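Local structure of BH0236 protein (Bacillus halodurans, 5T7A) at residues Ala37-Ile42 and Asp94-Ser99; Val62-Asn67 and Arg85-Leu90; Phe100-Leu105 and Tyr109-Phe114. The protein probably binds beta-1,3-glucan, with the part modelled here being its family 56 carbohydrate-binding module. All coordinates share one frame; numbering follows the deposited sequence. Where two conformers were deposited one is given.

Contact 1: Ala37-Ile42 and Asp94-Ser99. With EDO (1,2-ethanediol), chain E.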
loop_
_atom_site.group_PDB
_atom_site.type_symbol
_atom_site.label_atom_id
_atom_site.label_comp_id
_atom_site.label_asym_id
_atom_site.label_seq_id
_atom_site.Cartn_x
_atom_site.Cartn_y
_atom_site.Cartn_z
ATOM N N ALA A 37 4.460 -5.791 2.390
ATOM C CA ALA A 37 3.800 -4.560 1.976
ATOM C C ALA A 37 4.221 -3.432 2.877
ATOM O O ALA A 37 4.620 -3.658 4.010
ATOM C CB ALA A 37 2.279 -4.685 2.011
ATOM N N GLY A 38 4.151 -2.185 2.385
ATOM C CA GLY A 38 4.598 -1.136 3.253
ATOM C C GLY A 38 4.828 0.163 2.505
ATOM O O GLY A 38 4.206 0.450 1.478
ATOM N N ILE A 39 5.737 0.955 3.078
ATOM C CA ILE A 39 6.088 2.278 2.562
ATOM C C ILE A 39 7.558 2.280 2.145
ATOM O O ILE A 39 8.421 1.848 2.924
ATOM C CB ILE A 39 5.840 3.354 3.602
ATOM C CG1 ILE A 39 4.388 3.299 4.125
ATOM C CG2 ILE A 39 6.169 4.720 3.038
ATOM C CD1 ILE A 39 3.254 3.467 3.143
ATOM N N ARG A 40 7.863 2.793 0.948
ATOM C CA ARG A 40 9.215 2.929 0.488
ATOM C C ARG A 40 9.342 4.226 -0.363
ATOM O O ARG A 40 8.357 4.958 -0.490
ATOM C CB ARG A 40 9.683 1.688 -0.275
ATOM C CG ARG A 40 8.974 1.467 -1.581
ATOM C CD ARG A 40 9.472 0.142 -2.178
ATOM N NE ARG A 40 8.880 -0.154 -3.445
ATOM C CZ ARG A 40 8.763 -1.339 -3.999
ATOM N NH1 ARG A 40 9.151 -2.446 -3.379
ATOM N NH2 ARG A 40 8.200 -1.458 -5.160
ATOM N N GLY A 41 10.547 4.514 -0.893
ATOM C CA GLY A 41 10.626 5.658 -1.787
ATOM C C GLY A 41 10.264 7.017 -1.119
ATOM O O GLY A 41 9.654 7.862 -1.771
ATOM N N ILE A 42 10.662 7.209 0.125
ATOM C CA ILE A 42 10.248 8.397 0.865
ATOM C C ILE A 42 11.128 9.601 0.422
ATOM O O ILE A 42 12.385 9.511 0.448
ATOM C CB ILE A 42 10.358 8.140 2.334
ATOM C CG1 ILE A 42 9.328 7.062 2.726
ATOM C CG2 ILE A 42 10.127 9.429 3.106
ATOM C CD1 ILE A 42 9.643 6.377 4.025
ATOM N N ASP A 94 1.770 14.005 8.933
ATOM C CA ASP A 94 0.631 13.327 8.305
ATOM C C ASP A 94 0.611 11.840 8.723
ATOM O O ASP A 94 1.670 11.185 8.845
ATOM C CB ASP A 94 0.599 13.525 6.797
ATOM C CG ASP A 94 0.263 14.943 6.411
ATOM O OD1 ASP A 94 -0.118 15.673 7.297
ATOM O OD2 ASP A 94 0.327 15.283 5.229
ATOM N N VAL A 95 -0.584 11.333 9.057
ATOM C CA VAL A 95 -0.792 9.901 9.286
ATOM C C VAL A 95 -1.484 9.256 8.050
ATOM O O VAL A 95 -2.600 9.609 7.653
ATOM C CB VAL A 95 -1.543 9.580 10.597
ATOM C CG1 VAL A 95 -1.956 8.151 10.683
ATOM C CG2 VAL A 95 -0.706 9.951 11.803
ATOM N N LEU A 96 -0.817 8.271 7.461
ATOM C CA LEU A 96 -1.374 7.533 6.316
ATOM C C LEU A 96 -1.748 6.145 6.821
ATOM O O LEU A 96 -0.934 5.405 7.348
ATOM C CB LEU A 96 -0.321 7.465 5.200
ATOM C CG LEU A 96 -0.657 6.505 4.046
ATOM C CD1 LEU A 96 -1.775 7.074 3.213
ATOM C CD2 LEU A 96 0.603 6.384 3.202
ATOM N N GLU A 97 -3.023 5.798 6.639
ATOM C CA GLU A 97 -3.497 4.452 6.949
ATOM C C GLU A 97 -3.836 3.786 5.627
ATOM O O GLU A 97 -4.404 4.412 4.745
ATOM C CB GLU A 97 -4.670 4.466 7.924
ATOM C CG GLU A 97 -4.185 4.730 9.381
ATOM C CD GLU A 97 -5.348 4.832 10.303
ATOM O OE1 GLU A 97 -6.018 5.888 10.227
ATOM O OE2 GLU A 97 -5.565 3.873 11.084
ATOM N N TYR A 98 -3.543 2.489 5.498
ATOM C CA TYR A 98 -3.644 1.836 4.211
ATOM C C TYR A 98 -3.883 0.361 4.410
ATOM O O TYR A 98 -3.425 -0.252 5.371
ATOM C CB TYR A 98 -2.405 2.056 3.354
ATOM C CG TYR A 98 -1.106 1.593 3.957
ATOM C CD1 TYR A 98 -0.429 2.383 4.894
ATOM C CD2 TYR A 98 -0.497 0.412 3.567
ATOM C CE1 TYR A 98 0.747 1.983 5.451
ATOM C CE2 TYR A 98 0.662 0.001 4.104
ATOM C CZ TYR A 98 1.312 0.750 5.031
ATOM O OH TYR A 98 2.499 0.307 5.564
ATOM N N SER A 99 -4.725 -0.183 3.524
ATOM C CA SER A 99 -5.022 -1.628 3.509
ATOM C C SER A 99 -5.092 -2.065 2.077
ATOM O O SER A 99 -5.094 -1.208 1.172
ATOM C CB SER A 99 -6.311 -1.921 4.197
ATOM O OG SER A 99 -7.373 -1.167 3.612
HETATM C C1 EDO E . -8.784 3.423 9.120
HETATM O O1 EDO E . -9.957 4.204 9.264
HETATM C C2 EDO E . -8.897 2.321 10.124
HETATM O O2 EDO E . -7.991 2.522 11.202
#
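Strands 37-40 and 95-99 lie opposite each other about as far apart as two facing layers: their axes come within 9.1 Å, the N-to-C directions are 144° apart, and the CA of G38 has that of Y98 as its nearest counterpart across. No backbone pairing is possible at this spacing, so the gap is bridged by side chains, one of them ending on backbone. Y98 spans most of it. Its CG sits between the backbone N and the carbonyl carbon (chi1 58°), a crowded setting that sends the ring across to strand 37-40, where OH ends 3.4 Å from CA of G38. A side chain on G38 would crowd the carbonyl of the residue before it, and here the bare CA serves as the surface on which the tyrosine tip rests. I39 comes over one face of that ring: CD1 lies 4.1 Å from the centroid, 28° off the normal, a CH-pi contact. This is the interior of a curled antiparallel beta-sheet, closed up in the manner of a beta-sandwich, with V47, I49 and Y116 also packed on I39. The same CD1 also touches L96, meeting its CD2 at 3.9 Å, and L96 in turn rests on L64 and V66. With an alanine here instead of Y98, I39 would probably lose the ring face under its CD1 and a gap would be likely to open beside G38. Between L96 and Y98 the chain alternation sends E97 to the other surface of the sheet, where its OE2 accepts a 2.8 Å hydrogen bond from O2 of a 1,2-ethanediol, probably picked up from the crystallisation liquor.

Contact 2: Val62-Asn67 and Arg85-Leu90. With EDO (1,2-ethanediol), chain F; EDO (1,2-ethanediol), chain E.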
loop_
_atom_site.group_PDB
_atom_site.type_symbol
_atom_site.label_atom_id
_atom_site.label_comp_id
_atom_site.label_asym_id
_atom_site.label_seq_id
_atom_site.Cartn_x
_atom_site.Cartn_y
_atom_site.Cartn_z
ATOM N N VAL A 62 -5.468 -0.693 -3.346
ATOM C CA VAL A 62 -5.145 -0.110 -2.081
ATOM C C VAL A 62 -6.246 0.801 -1.610
ATOM O O VAL A 62 -6.886 1.489 -2.436
ATOM C CB VAL A 62 -3.775 0.615 -2.128
ATOM C CG1 VAL A 62 -3.759 1.793 -3.099
ATOM C CG2 VAL A 62 -3.337 1.034 -0.749
ATOM N N HIS A 63 -6.497 0.768 -0.318
ATOM C CA HIS A 63 -7.535 1.596 0.389
ATOM C C HIS A 63 -6.732 2.493 1.313
ATOM O O HIS A 63 -5.855 1.997 2.029
ATOM C CB HIS A 63 -8.450 0.701 1.203
ATOM C CG HIS A 63 -8.909 -0.508 0.456
ATOM N ND1 HIS A 63 -9.714 -0.431 -0.675
ATOM C CD2 HIS A 63 -8.594 -1.806 0.588
ATOM C CE1 HIS A 63 -9.887 -1.638 -1.176
ATOM N NE2 HIS A 63 -9.234 -2.497 -0.425
ATOM N N LEU A 64 -6.922 3.832 1.239
ATOM C CA LEU A 64 -6.092 4.709 2.076
ATOM C C LEU A 64 -6.874 5.851 2.649
ATOM O O LEU A 64 -7.900 6.274 2.091
ATOM C CB LEU A 64 -4.831 5.133 1.349
ATOM C CG LEU A 64 -4.969 5.965 0.075
ATOM C CD1 LEU A 64 -5.113 7.415 0.488
ATOM C CD2 LEU A 64 -3.762 5.743 -0.858
ATOM N N LYS A 65 -6.374 6.330 3.775
ATOM C CA LYS A 65 -6.885 7.574 4.368
ATOM C C LYS A 65 -5.739 8.328 4.940
ATOM O O LYS A 65 -4.794 7.753 5.473
ATOM C CB LYS A 65 -7.763 7.238 5.560
ATOM C CG LYS A 65 -8.999 6.457 5.319
ATOM C CD LYS A 65 -9.494 5.920 6.672
ATOM C CE LYS A 65 -10.771 5.184 6.452
ATOM N NZ LYS A 65 -11.577 5.053 7.696
ATOM N N VAL A 66 -5.852 9.653 4.963
ATOM C CA VAL A 66 -4.814 10.485 5.514
ATOM C C VAL A 66 -5.427 11.313 6.669
ATOM O O VAL A 66 -6.457 11.952 6.433
ATOM C CB VAL A 66 -4.279 11.433 4.464
ATOM C CG1 VAL A 66 -3.249 12.365 5.119
ATOM C CG2 VAL A 66 -3.666 10.717 3.259
ATOM N N ASN A 67 -4.808 11.267 7.849
ATOM C CA ASN A 67 -5.316 11.956 9.099
ATOM C C ASN A 67 -6.812 11.664 9.287
ATOM O O ASN A 67 -7.640 12.563 9.583
ATOM C CB ASN A 67 -5.057 13.453 8.979
ATOM C CG ASN A 67 -3.572 13.787 8.828
ATOM O OD1 ASN A 67 -2.757 13.153 9.470
ATOM N ND2 ASN A 67 -3.225 14.689 7.925
ATOM N N ARG A 85 1.576 2.359 -5.334
ATOM C CA ARG A 85 0.767 3.572 -5.390
ATOM C C ARG A 85 1.603 4.690 -4.732
ATOM O O ARG A 85 1.919 4.632 -3.558
ATOM C CB ARG A 85 -0.572 3.402 -4.714
ATOM C CG ARG A 85 -1.370 4.683 -4.583
ATOM C CD ARG A 85 -2.019 5.083 -5.848
ATOM N NE ARG A 85 -2.599 6.435 -5.681
ATOM C CZ ARG A 85 -3.184 7.044 -6.697
ATOM N NH1 ARG A 85 -3.314 6.401 -7.848
ATOM N NH2 ARG A 85 -3.643 8.284 -6.526
ATOM N N VAL A 86 1.823 5.760 -5.477
ATOM C CA VAL A 86 2.512 6.953 -4.966
ATOM C C VAL A 86 1.491 7.857 -4.272
ATOM O O VAL A 86 0.402 8.119 -4.796
ATOM C CB VAL A 86 3.269 7.685 -6.126
ATOM C CG1 VAL A 86 3.910 8.973 -5.629
ATOM C CG2 VAL A 86 4.348 6.813 -6.727
ATOM N N VAL A 87 1.809 8.277 -3.074
ATOM C CA VAL A 87 1.005 9.207 -2.322
ATOM C C VAL A 87 1.820 10.478 -2.232
ATOM O O VAL A 87 2.931 10.496 -1.678
ATOM C CB VAL A 87 0.701 8.708 -0.930
ATOM C CG1 VAL A 87 -0.122 9.736 -0.164
ATOM C CG2 VAL A 87 -0.069 7.415 -1.040
ATOM N N GLU A 88 1.258 11.527 -2.849
ATOM C CA GLU A 88 2.003 12.814 -2.942
ATOM C C GLU A 88 1.605 13.786 -1.872
ATOM O O GLU A 88 0.497 13.750 -1.321
ATOM C CB GLU A 88 1.816 13.459 -4.325
ATOM C CG GLU A 88 2.236 12.588 -5.480
ATOM C CD GLU A 88 2.136 13.308 -6.789
ATOM O OE1 GLU A 88 1.004 13.454 -7.288
ATOM O OE2 GLU A 88 3.191 13.752 -7.279
ATOM N N ASN A 89 2.565 14.614 -1.488
ATOM C CA ASN A 89 2.363 15.739 -0.583
ATOM C C ASN A 89 1.950 15.522 0.837
ATOM O O ASN A 89 1.310 16.390 1.422
ATOM C CB ASN A 89 1.509 16.809 -1.288
ATOM C CG ASN A 89 2.148 17.246 -2.569
ATOM O OD1 ASN A 89 1.518 17.242 -3.635
ATOM N ND2 ASN A 89 3.468 17.535 -2.494
ATOM N N LEU A 90 2.358 14.398 1.444
ATOM C CA LEU A 90 2.259 14.257 2.892
ATOM C C LEU A 90 3.194 15.229 3.604
ATOM O O LEU A 90 4.403 15.185 3.433
ATOM C CB LEU A 90 2.595 12.836 3.366
ATOM C CG LEU A 90 1.640 11.734 2.904
ATOM C CD1 LEU A 90 2.221 10.355 3.164
ATOM C CD2 LEU A 90 0.341 11.855 3.649
HETATM C C1 EDO F . -7.374 12.524 2.429
HETATM O O1 EDO F . -7.937 12.963 1.211
HETATM C C2 EDO F . -7.547 11.011 2.459
HETATM O O2 EDO F . -8.212 10.522 3.635
HETATM C C1 EDO E . -8.784 3.423 9.120
HETATM O O1 EDO E . -9.957 4.204 9.264
HETATM C C2 EDO E . -8.897 2.321 10.124
HETATM O O2 EDO E . -7.991 2.522 11.202
#
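This is an apolar contact between two strands that are next neighbours but one in the sheet, 60-66 and 82-88, with strand 72-79 running between them. The touching parts V62-V66 and R85-L90 point almost the same way, 5° apart, and three pairs of side chains meet, two of them over the intervening strand and the third, V66 with L90, past its start. In the first, CG1 of V62 lies 3.9 Å from CB of R85, the side chains roughly perpendicular; the touch is with the aliphatic root of the arginine, which bends at chi2 (77°) and makes a cation-pi contact with Y74. In the second, L64 and V87 run antiparallel alongside each other, CD2 of L64 reaching CG2 of V87 at 4.1 Å. At the far end CD2 of L90, just beyond its strand, fits against CG1 of V66 at 3.9 Å. The backbone N of V66 faces elsewhere: it gives a straight 2.8 Å hydrogen bond to O2 of a 1,2-ethanediol (166° at the hydrogen) that also binds O of Q70. I49 and L96 extend the apolar cluster. Strands 60-66, 72-79 and 82-88, consecutive and side by side, form an antiparallel meander, its outer strands meeting inside a beta-sandwich-like fold.

Contact 3: Phe100-Leu105 and Tyr109-Phe114. With EDO (1,2-ethanediol), chain C.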
loop_
_atom_site.group_PDB
_atom_site.type_symbol
_atom_site.label_atom_id
_atom_site.label_comp_id
_atom_site.label_asym_id
_atom_site.label_seq_id
_atom_site.Cartn_x
_atom_site.Cartn_y
_atom_site.Cartn_z
ATOM N N PHE A 100 -5.089 -3.377 1.854
ATOM C CA PHE A 100 -5.087 -3.906 0.512
ATOM C C PHE A 100 -6.177 -4.909 0.270
ATOM O O PHE A 100 -6.532 -5.677 1.175
ATOM C CB PHE A 100 -3.738 -4.591 0.199
ATOM C CG PHE A 100 -2.544 -3.692 0.456
ATOM C CD1 PHE A 100 -2.068 -2.850 -0.513
ATOM C CD2 PHE A 100 -1.916 -3.710 1.710
ATOM C CE1 PHE A 100 -0.947 -2.030 -0.261
ATOM C CE2 PHE A 100 -0.859 -2.913 1.946
ATOM C CZ PHE A 100 -0.356 -2.053 0.988
ATOM N N THR A 101 -6.589 -4.984 -0.995
ATOM C CA THR A 101 -7.388 -6.114 -1.449
ATOM C C THR A 101 -6.572 -6.703 -2.603
ATOM O O THR A 101 -6.345 -6.007 -3.592
ATOM C CB THR A 101 -8.813 -5.682 -1.862
ATOM O OG1 THR A 101 -9.528 -5.180 -0.727
ATOM C CG2 THR A 101 -9.568 -6.863 -2.454
ATOM N N TYR A 102 -6.186 -7.971 -2.466
ATOM C CA TYR A 102 -5.340 -8.620 -3.434
ATOM C C TYR A 102 -5.920 -9.912 -3.918
ATOM O O TYR A 102 -6.527 -10.657 -3.196
ATOM C CB TYR A 102 -3.951 -8.904 -2.862
ATOM C CG TYR A 102 -3.885 -9.759 -1.675
ATOM C CD1 TYR A 102 -4.085 -9.269 -0.397
ATOM C CD2 TYR A 102 -3.515 -11.126 -1.811
ATOM C CE1 TYR A 102 -3.980 -10.125 0.704
ATOM C CE2 TYR A 102 -3.405 -11.954 -0.728
ATOM C CZ TYR A 102 -3.610 -11.464 0.548
ATOM O OH TYR A 102 -3.514 -12.275 1.640
ATOM N N GLU A 103 -5.718 -10.159 -5.194
ATOM C CA GLU A 103 -6.184 -11.413 -5.787
ATOM C C GLU A 103 -5.068 -12.474 -5.562
ATOM O O GLU A 103 -3.846 -12.175 -5.590
ATOM C CB GLU A 103 -6.401 -11.179 -7.245
ATOM C CG GLU A 103 -7.054 -12.336 -7.991
ATOM C CD GLU A 103 -6.075 -13.317 -8.569
ATOM O OE1 GLU A 103 -4.844 -13.085 -8.621
ATOM O OE2 GLU A 103 -6.576 -14.400 -9.001
ATOM N N LYS A 104 -5.466 -13.715 -5.366
ATOM C CA LYS A 104 -4.489 -14.811 -5.284
ATOM C C LYS A 104 -5.167 -16.086 -5.759
ATOM O O LYS A 104 -5.989 -16.625 -5.065
ATOM C CB LYS A 104 -3.981 -15.008 -3.842
ATOM C CG LYS A 104 -2.949 -16.148 -3.684
ATOM C CD LYS A 104 -2.301 -16.254 -2.306
ATOM C CE LYS A 104 -3.271 -16.898 -1.314
ATOM N NZ LYS A 104 -2.619 -17.711 -0.273
ATOM N N LEU A 105 -4.815 -16.546 -6.947
ATOM C CA LEU A 105 -5.287 -17.890 -7.428
ATOM C C LEU A 105 -6.834 -17.962 -7.528
ATOM O O LEU A 105 -7.420 -19.028 -7.337
ATOM C CB LEU A 105 -4.735 -19.019 -6.548
ATOM C CG LEU A 105 -3.213 -19.063 -6.562
ATOM C CD1 LEU A 105 -2.718 -20.081 -5.540
ATOM C CD2 LEU A 105 -2.603 -19.276 -7.928
ATOM N N TYR A 109 -8.613 -11.215 -1.276
ATOM C CA TYR A 109 -8.453 -11.128 0.152
ATOM C C TYR A 109 -8.129 -9.702 0.558
ATOM O O TYR A 109 -7.456 -8.998 -0.165
ATOM C CB TYR A 109 -7.307 -12.076 0.617
ATOM C CG TYR A 109 -7.516 -13.487 0.135
ATOM C CD1 TYR A 109 -8.333 -14.364 0.827
ATOM C CD2 TYR A 109 -6.933 -13.928 -1.057
ATOM C CE1 TYR A 109 -8.596 -15.622 0.334
ATOM C CE2 TYR A 109 -7.164 -15.210 -1.537
ATOM C CZ TYR A 109 -7.974 -16.048 -0.813
ATOM O OH TYR A 109 -8.214 -17.372 -1.264
ATOM N N THR A 110 -8.584 -9.286 1.736
ATOM C CA THR A 110 -8.330 -7.942 2.234
ATOM C C THR A 110 -7.613 -7.927 3.556
ATOM O O THR A 110 -7.928 -8.703 4.467
ATOM C CB THR A 110 -9.668 -7.190 2.351
ATOM O OG1 THR A 110 -10.355 -7.142 1.057
ATOM C CG2 THR A 110 -9.493 -5.761 2.851
ATOM N N THR A 111 -6.639 -7.047 3.656
ATOM C CA THR A 111 -5.853 -6.934 4.850
ATOM C C THR A 111 -6.482 -5.959 5.880
ATOM O O THR A 111 -7.345 -5.174 5.574
ATOM C CB THR A 111 -4.427 -6.427 4.511
ATOM O OG1 THR A 111 -4.417 -5.007 4.242
ATOM C CG2 THR A 111 -3.820 -7.190 3.379
ATOM N N GLU A 112 -5.911 -5.994 7.061
ATOM C CA GLU A 112 -6.105 -5.006 8.067
ATOM C C GLU A 112 -5.572 -3.676 7.602
ATOM O O GLU A 112 -4.903 -3.600 6.588
ATOM C CB GLU A 112 -5.351 -5.447 9.350
ATOM C CG GLU A 112 -3.853 -5.299 9.221
ATOM C CD GLU A 112 -3.092 -6.154 10.189
ATOM O OE1 GLU A 112 -3.021 -7.372 9.951
ATOM O OE2 GLU A 112 -2.568 -5.554 11.165
ATOM N N TRP A 113 -5.848 -2.620 8.376
ATOM C CA TRP A 113 -5.309 -1.315 8.155
ATOM C C TRP A 113 -3.966 -1.190 8.821
ATOM O O TRP A 113 -3.826 -1.415 10.040
ATOM C CB TRP A 113 -6.230 -0.249 8.734
ATOM C CG TRP A 113 -7.469 -0.082 7.981
ATOM C CD1 TRP A 113 -8.711 -0.654 8.254
ATOM C CD2 TRP A 113 -7.656 0.757 6.844
ATOM N NE1 TRP A 113 -9.626 -0.259 7.301
ATOM C CE2 TRP A 113 -9.006 0.623 6.437
ATOM C CE3 TRP A 113 -6.812 1.591 6.119
ATOM C CZ2 TRP A 113 -9.512 1.327 5.357
ATOM C CZ3 TRP A 113 -7.316 2.270 5.067
ATOM C CH2 TRP A 113 -8.645 2.135 4.691
ATOM N N PHE A 114 -2.950 -0.813 8.044
ATOM C CA PHE A 114 -1.639 -0.455 8.503
ATOM C C PHE A 114 -1.540 1.050 8.666
ATOM O O PHE A 114 -2.349 1.785 8.106
ATOM C CB PHE A 114 -0.559 -0.938 7.503
ATOM C CG PHE A 114 -0.632 -2.413 7.266
ATOM C CD1 PHE A 114 -0.114 -3.314 8.199
ATOM C CD2 PHE A 114 -1.192 -2.901 6.114
ATOM C CE1 PHE A 114 -0.226 -4.685 8.002
ATOM C CE2 PHE A 114 -1.286 -4.269 5.886
ATOM C CZ PHE A 114 -0.767 -5.151 6.809
HETATM C C1 EDO C . -5.428 -16.207 1.801
HETATM O O1 EDO C . -4.020 -16.484 2.155
HETATM C C2 EDO C . -6.262 -16.796 2.902
HETATM O O2 EDO C . -6.233 -18.191 2.806
HETATM O O HOH W 1 -6.455 -18.476 -3.061
#
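T111 grips F100 with both backbone and side chain: its N gives a 2.8 Å hydrogen bond to O of F100, and its OG1, set between its own backbone N and carbonyl carbon (chi1 77°), is placed to accept one of 3.0 Å from N of F100. That hydroxyl does what a carbonyl would do in an unbroken strand, and a second bond fixes its rotation, since OG1 donates to O of E112 on an in-plane lone pair. One step along, T101 and T110 form a non-hydrogen-bonded pair whose OG1 atoms meet at 2.8 Å; T101 OG1 is also held by NE2 of H63. Y102 and Y109 follow as a hydrogen-bonded pair. The ring of Y102 rises on a similar torsion (chi1 60°), which brings it over the hairpin partner, where CB of Y109 sits on its face 4.0 Å from the centroid; the two rings are oblique, at 44°. K104 CB meets the edge of the Y109 ring at 3.9 Å from CE2, and C1 of a 1,2-ethanediol covers one face over the centre. A water joins Y109 OH to O of K104. Strands 95-103 and 108-117 thus form a hairpin at one border of the sheet, with F100 packed on V62 of strand 60-66 and on A37 of strand 35-40, and Y102 OH bonded to D34.

Overall arrangement
Contacts 1 and 2 are buried and apolar, with side chains meeting across a gap too wide for backbone pairing; contact 3 is partly buried and depends on direct strand pairing and hydroxyl bonds. Contacts 1 and 3 share strand 95-103, the first using its N-terminal half, the second its C-terminal half, and F114 N bonds to Y98 O between them. Strand 60-66 of contact 2 is the neighbour of 95-103 on its other side, so H63 pairs with S99. Contacts 2 and 3 lie about 17 Å apart, centre to centre, on opposite sides of the chain's centre, with contact 1 nearest the middle.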